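Local atomic coordinates of AAR187Cp (Eremothecium gossypii, PDB entry 3ZIL), a protein that probably regulates the establishment of sister-chromatid cohesion by cohesin, this chain being its helical Wap1 domain. Residues I60-E70 against I94-M105. Residues are numbered along the deposited sequence; the frame is centred on the assembly and turned at random.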
loop_
_atom_site.group_PDB
_atom_site.type_symbol
_atom_site.label_atom_id
_atom_site.label_comp_id
_atom_site.label_asym_id
_atom_site.label_seq_id
_atom_site.Cartn_x
_atom_site.Cartn_y
_atom_site.Cartn_z
ATOM N N ILE A 60 -15.877 16.777 -25.794
ATOM C CA ILE A 60 -15.306 17.471 -24.612
ATOM C C ILE A 60 -13.787 17.443 -24.650
ATOM O O ILE A 60 -13.078 18.469 -24.466
ATOM C CB ILE A 60 -15.856 16.865 -23.289
ATOM C CG1 ILE A 60 -17.358 17.146 -23.161
ATOM C CG2 ILE A 60 -15.068 17.382 -22.079
ATOM C CD1 ILE A 60 -18.057 16.238 -22.112
ATOM N N VAL A 61 -13.229 16.278 -24.913
ATOM C CA VAL A 61 -11.796 16.170 -24.672
ATOM C C VAL A 61 -11.092 16.937 -25.787
ATOM O O VAL A 61 -10.105 17.655 -25.525
ATOM C CB VAL A 61 -11.391 14.670 -24.569
ATOM C CG1 VAL A 61 -9.916 14.465 -24.859
ATOM C CG2 VAL A 61 -11.754 14.147 -23.191
ATOM N N LYS A 62 -11.629 16.872 -27.026
ATOM C CA LYS A 62 -10.935 17.593 -28.126
ATOM C C LYS A 62 -11.044 19.077 -28.081
ATOM O O LYS A 62 -10.174 19.753 -28.600
ATOM C CB LYS A 62 -11.452 17.197 -29.527
ATOM C CG LYS A 62 -11.260 15.729 -29.872
ATOM C CD LYS A 62 -11.809 15.377 -31.264
ATOM C CE LYS A 62 -10.957 16.012 -32.362
ATOM N NZ LYS A 62 -10.697 15.109 -33.527
ATOM N N TYR A 63 -12.172 19.581 -27.596
ATOM C CA TYR A 63 -12.528 20.950 -27.831
ATOM C C TYR A 63 -12.895 21.729 -26.611
ATOM O O TYR A 63 -12.795 22.941 -26.678
ATOM C CB TYR A 63 -13.737 21.082 -28.747
ATOM C CG TYR A 63 -13.541 20.472 -30.081
ATOM C CD1 TYR A 63 -12.505 20.889 -30.921
ATOM C CD2 TYR A 63 -14.420 19.477 -30.532
ATOM C CE1 TYR A 63 -12.325 20.306 -32.163
ATOM C CE2 TYR A 63 -14.287 18.924 -31.765
ATOM C CZ TYR A 63 -13.249 19.352 -32.570
ATOM O OH TYR A 63 -13.124 18.775 -33.776
ATOM N N ARG A 64 -13.423 21.082 -25.560
ATOM C CA ARG A 64 -13.803 21.841 -24.375
ATOM C C ARG A 64 -13.271 21.292 -23.053
ATOM O O ARG A 64 -13.890 21.453 -22.045
ATOM C CB ARG A 64 -15.345 22.039 -24.365
ATOM C CG ARG A 64 -15.721 22.735 -25.661
ATOM C CD ARG A 64 -17.166 23.139 -25.700
ATOM N NE ARG A 64 -17.462 24.135 -24.696
ATOM C CZ ARG A 64 -18.666 24.669 -24.538
ATOM N NH1 ARG A 64 -19.683 24.304 -25.318
ATOM N NH2 ARG A 64 -18.845 25.552 -23.592
ATOM N N HIS A 65 -12.131 20.608 -23.081
ATOM C CA HIS A 65 -11.675 19.895 -21.934
ATOM C C HIS A 65 -11.406 20.854 -20.756
ATOM O O HIS A 65 -11.894 20.655 -19.625
ATOM C CB HIS A 65 -10.444 19.090 -22.320
ATOM C CG HIS A 65 -10.204 17.887 -21.442
ATOM N ND1 HIS A 65 -9.166 17.024 -21.635
ATOM C CD2 HIS A 65 -10.926 17.412 -20.311
ATOM C CE1 HIS A 65 -9.228 16.052 -20.692
ATOM N NE2 HIS A 65 -10.307 16.315 -19.870
ATOM N N ARG A 66 -10.688 21.944 -20.989
ATOM C CA ARG A 66 -10.402 22.850 -19.877
ATOM C C ARG A 66 -11.644 23.507 -19.284
ATOM O O ARG A 66 -11.723 23.641 -18.080
ATOM C CB ARG A 66 -9.431 23.970 -20.250
ATOM C CG ARG A 66 -9.572 25.093 -19.194
ATOM C CD ARG A 66 -9.121 26.458 -19.615
ATOM N NE ARG A 66 -9.742 26.973 -20.838
ATOM C CZ ARG A 66 -10.852 27.699 -20.807
ATOM N NH1 ARG A 66 -11.465 27.925 -19.643
ATOM N NH2 ARG A 66 -11.356 28.176 -21.922
ATOM N N GLU A 67 -12.631 23.894 -20.089
ATOM C CA GLU A 67 -13.787 24.579 -19.499
ATOM C C GLU A 67 -14.638 23.543 -18.692
ATOM O O GLU A 67 -15.154 23.871 -17.586
ATOM C CB GLU A 67 -14.677 25.214 -20.598
ATOM C CG GLU A 67 -15.809 26.062 -20.060
ATOM C CD GLU A 67 -16.861 26.434 -21.100
ATOM O OE1 GLU A 67 -16.589 26.281 -22.310
ATOM O OE2 GLU A 67 -17.972 26.868 -20.704
ATOM N N VAL A 68 -14.821 22.327 -19.256
ATOM C CA VAL A 68 -15.618 21.312 -18.531
ATOM C C VAL A 68 -14.916 20.978 -17.163
ATOM O O VAL A 68 -15.552 20.869 -16.125
ATOM C CB VAL A 68 -15.884 20.038 -19.435
ATOM C CG1 VAL A 68 -16.431 18.818 -18.662
ATOM C CG2 VAL A 68 -16.856 20.409 -20.507
ATOM N N TRP A 69 -13.585 20.853 -17.184
ATOM C CA TRP A 69 -12.823 20.464 -15.997
ATOM C C TRP A 69 -12.909 21.552 -14.966
ATOM O O TRP A 69 -13.127 21.260 -13.811
ATOM C CB TRP A 69 -11.353 20.224 -16.352
ATOM C CG TRP A 69 -10.503 19.578 -15.245
ATOM C CD1 TRP A 69 -9.754 20.214 -14.230
ATOM C CD2 TRP A 69 -10.324 18.131 -15.015
ATOM N NE1 TRP A 69 -9.139 19.287 -13.405
ATOM C CE2 TRP A 69 -9.404 18.002 -13.866
ATOM C CE3 TRP A 69 -10.764 16.971 -15.675
ATOM C CZ2 TRP A 69 -8.982 16.769 -13.417
ATOM C CZ3 TRP A 69 -10.315 15.722 -15.224
ATOM C CH2 TRP A 69 -9.453 15.624 -14.117
ATOM N N GLU A 70 -12.692 22.810 -15.372
ATOM C CA GLU A 70 -12.702 23.908 -14.373
ATOM C C GLU A 70 -14.106 24.074 -13.793
ATOM O O GLU A 70 -14.258 24.417 -12.611
ATOM C CB GLU A 70 -12.185 25.230 -14.960
ATOM C CG GLU A 70 -10.687 25.192 -15.233
ATOM C CD GLU A 70 -10.091 26.527 -15.732
ATOM O OE1 GLU A 70 -10.830 27.491 -16.032
ATOM O OE2 GLU A 70 -8.848 26.602 -15.826
ATOM N N ILE A 94 -12.608 11.516 -18.179
ATOM C CA ILE A 94 -11.902 12.441 -19.099
ATOM C C ILE A 94 -10.775 13.025 -18.335
ATOM O O ILE A 94 -10.791 14.239 -17.973
ATOM C CB ILE A 94 -12.812 13.597 -19.614
ATOM C CG1 ILE A 94 -13.537 14.271 -18.408
ATOM C CG2 ILE A 94 -13.783 13.059 -20.709
ATOM C CD1 ILE A 94 -14.207 15.637 -18.735
ATOM N N PRO A 95 -9.794 12.172 -18.039
ATOM C CA PRO A 95 -8.648 12.575 -17.255
ATOM C C PRO A 95 -7.806 13.596 -18.042
ATOM O O PRO A 95 -7.691 13.499 -19.277
ATOM C CB PRO A 95 -7.852 11.233 -17.102
ATOM C CG PRO A 95 -8.288 10.394 -18.284
ATOM C CD PRO A 95 -9.775 10.722 -18.346
ATOM N N LEU A 96 -7.219 14.573 -17.360
ATOM C CA LEU A 96 -6.210 15.442 -18.007
ATOM C C LEU A 96 -4.905 14.653 -18.159
ATOM O O LEU A 96 -4.756 13.585 -17.534
ATOM C CB LEU A 96 -5.902 16.675 -17.128
ATOM C CG LEU A 96 -7.101 17.512 -16.684
ATOM C CD1 LEU A 96 -6.667 18.467 -15.584
ATOM C CD2 LEU A 96 -7.637 18.247 -17.917
ATOM N N LEU A 97 -3.954 15.162 -18.976
ATOM C CA LEU A 97 -2.653 14.516 -19.067
ATOM C C LEU A 97 -2.028 14.511 -17.698
ATOM O O LEU A 97 -2.358 15.420 -16.898
ATOM C CB LEU A 97 -1.744 15.333 -19.987
ATOM C CG LEU A 97 -2.203 15.683 -21.396
ATOM C CD1 LEU A 97 -1.388 16.903 -21.937
ATOM C CD2 LEU A 97 -2.091 14.412 -22.227
ATOM N N ARG A 98 -1.071 13.584 -17.465
ATOM C CA ARG A 98 -0.450 13.360 -16.141
ATOM C C ARG A 98 0.139 14.617 -15.439
ATOM O O ARG A 98 0.006 14.799 -14.216
ATOM C CB ARG A 98 0.602 12.189 -16.146
ATOM C CG ARG A 98 0.942 11.682 -14.713
ATOM C CD ARG A 98 1.552 10.258 -14.578
ATOM N NE ARG A 98 0.797 9.337 -13.678
ATOM C CZ ARG A 98 0.746 9.403 -12.335
ATOM N NH1 ARG A 98 1.403 10.373 -11.699
ATOM N NH2 ARG A 98 0.021 8.511 -11.616
ATOM N N HIS A 99 0.760 15.483 -16.211
ATOM C CA HIS A 99 1.481 16.620 -15.642
ATOM C C HIS A 99 0.686 17.902 -15.754
ATOM O O HIS A 99 1.193 19.000 -15.475
ATOM C CB HIS A 99 2.766 16.781 -16.431
ATOM C CG HIS A 99 2.528 16.882 -17.948
ATOM N ND1 HIS A 99 2.086 15.839 -18.689
ATOM C CD2 HIS A 99 2.645 17.975 -18.843
ATOM C CE1 HIS A 99 1.970 16.231 -19.995
ATOM N NE2 HIS A 99 2.294 17.530 -20.076
ATOM N N ASP A 100 -0.559 17.818 -16.187
ATOM C CA ASP A 100 -1.377 19.022 -16.211
ATOM C C ASP A 100 -1.573 19.575 -14.757
ATOM O O ASP A 100 -2.110 18.892 -13.869
ATOM C CB ASP A 100 -2.685 18.672 -16.858
ATOM C CG ASP A 100 -3.508 19.886 -17.221
ATOM O OD1 ASP A 100 -3.566 20.849 -16.421
ATOM O OD2 ASP A 100 -4.145 19.806 -18.311
ATOM N N LYS A 101 -1.171 20.812 -14.521
ATOM C CA LYS A 101 -1.324 21.360 -13.192
ATOM C C LYS A 101 -2.783 21.478 -12.689
ATOM O O LYS A 101 -2.996 21.702 -11.480
ATOM C CB LYS A 101 -0.663 22.730 -13.120
ATOM C CG LYS A 101 0.857 22.663 -13.254
ATOM C CD LYS A 101 1.454 23.972 -12.748
ATOM C CE LYS A 101 2.489 24.495 -13.710
ATOM N NZ LYS A 101 3.672 23.591 -13.699
ATOM N N ARG A 102 -3.767 21.344 -13.586
ATOM C CA ARG A 102 -5.151 21.500 -13.166
ATOM C C ARG A 102 -5.606 20.236 -12.428
ATOM O O ARG A 102 -6.683 20.207 -11.901
ATOM C CB ARG A 102 -6.096 21.846 -14.342
ATOM C CG ARG A 102 -5.939 23.306 -14.802
ATOM C CD ARG A 102 -6.647 23.470 -16.154
ATOM N NE ARG A 102 -6.906 24.883 -16.369
ATOM C CZ ARG A 102 -6.257 25.626 -17.302
ATOM N NH1 ARG A 102 -5.399 25.063 -18.163
ATOM N NH2 ARG A 102 -6.564 26.906 -17.488
ATOM N N TRP A 103 -4.742 19.215 -12.359
ATOM C CA TRP A 103 -4.974 18.139 -11.416
ATOM C C TRP A 103 -4.965 18.669 -9.963
ATOM O O TRP A 103 -5.711 18.156 -9.132
ATOM C CB TRP A 103 -3.945 17.027 -11.607
ATOM C CG TRP A 103 -4.276 16.005 -12.679
ATOM C CD1 TRP A 103 -3.609 15.816 -13.897
ATOM C CD2 TRP A 103 -5.351 15.011 -12.687
ATOM N NE1 TRP A 103 -4.170 14.814 -14.613
ATOM C CE2 TRP A 103 -5.216 14.273 -13.949
ATOM C CE3 TRP A 103 -6.352 14.646 -11.792
ATOM C CZ2 TRP A 103 -6.065 13.218 -14.297
ATOM C CZ3 TRP A 103 -7.228 13.587 -12.165
ATOM C CH2 TRP A 103 -7.081 12.898 -13.378
ATOM N N ALA A 104 -4.231 19.756 -9.678
ATOM C CA ALA A 104 -4.171 20.375 -8.339
ATOM C C ALA A 104 -5.545 20.916 -7.954
ATOM O O ALA A 104 -5.794 21.208 -6.769
ATOM C CB ALA A 104 -3.149 21.533 -8.290
ATOM N N MET A 105 -6.504 20.986 -8.890
ATOM C CA MET A 105 -7.822 21.423 -8.378
ATOM C C MET A 105 -8.478 20.340 -7.528
ATOM O O MET A 105 -9.500 20.605 -6.930
ATOM C CB MET A 105 -8.807 21.900 -9.470
ATOM C CG MET A 105 -8.307 23.028 -10.336
ATOM S SD MET A 105 -9.492 23.269 -11.757
ATOM C CE MET A 105 -10.734 24.327 -10.989
#
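His65 and Trp69 of helix 54-72 each donate a ring N-H to a backbone carbonyl of 94-105. His65 NE2 reaches Ile94 O at 2.9 Å, nearly in its ring plane. Trp69 CG stands anti to the backbone N (chi1 -170°), which carries the indole toward 94-105. Its NE1 bonds to Arg102 O at 3.0 Å, tilted 21° from the indole plane. That oxygen also accepts from Met105 N, on the opposite face of the carbonyl plane, so it serves both the last 3-10 bond of 101-105 and the indole.

Leu96 makes CH-pi contacts with both rings. Its CD1 sits over one face of the Trp69 indole, 3.3 Å from CE2. Its CD2 covers a face of His65, whose other face is backed by Val61 CG2. Trp69 also drives its six-membered edge into the face of Trp103, a T-shaped pair with planes at 80°. Met105 SD lies at the Trp69 edge, a Met-aromatic contact. An alanine in place of Trp69 would probably leave Arg102 O without its indole donor and open a gap beside Leu96 and Trp103.

Ile94 CD1 meets Ile60 CG2 and Val68 CG1, each at 3.9 Å.

Glu70 and Arg102 form a salt bridge, NE at 2.6 Å and NH2 at 2.8 Å from the one oxygen OE2. Arg66 CD lies over one guanidinium face.

In this all-helical Wap1 domain, near the N-terminal end of the modelled chain, the linker from helix 81-93 to helix 108-116 touches helix 54-72 at 94-96, swings off through a type I turn at 97-100 and returns at 102-105. Ala91 of helix 81-93 touches both tryptophans. Met50 of helix 36-52 and Leu24 of helix 20-27 extend the apolar cluster around Ile60.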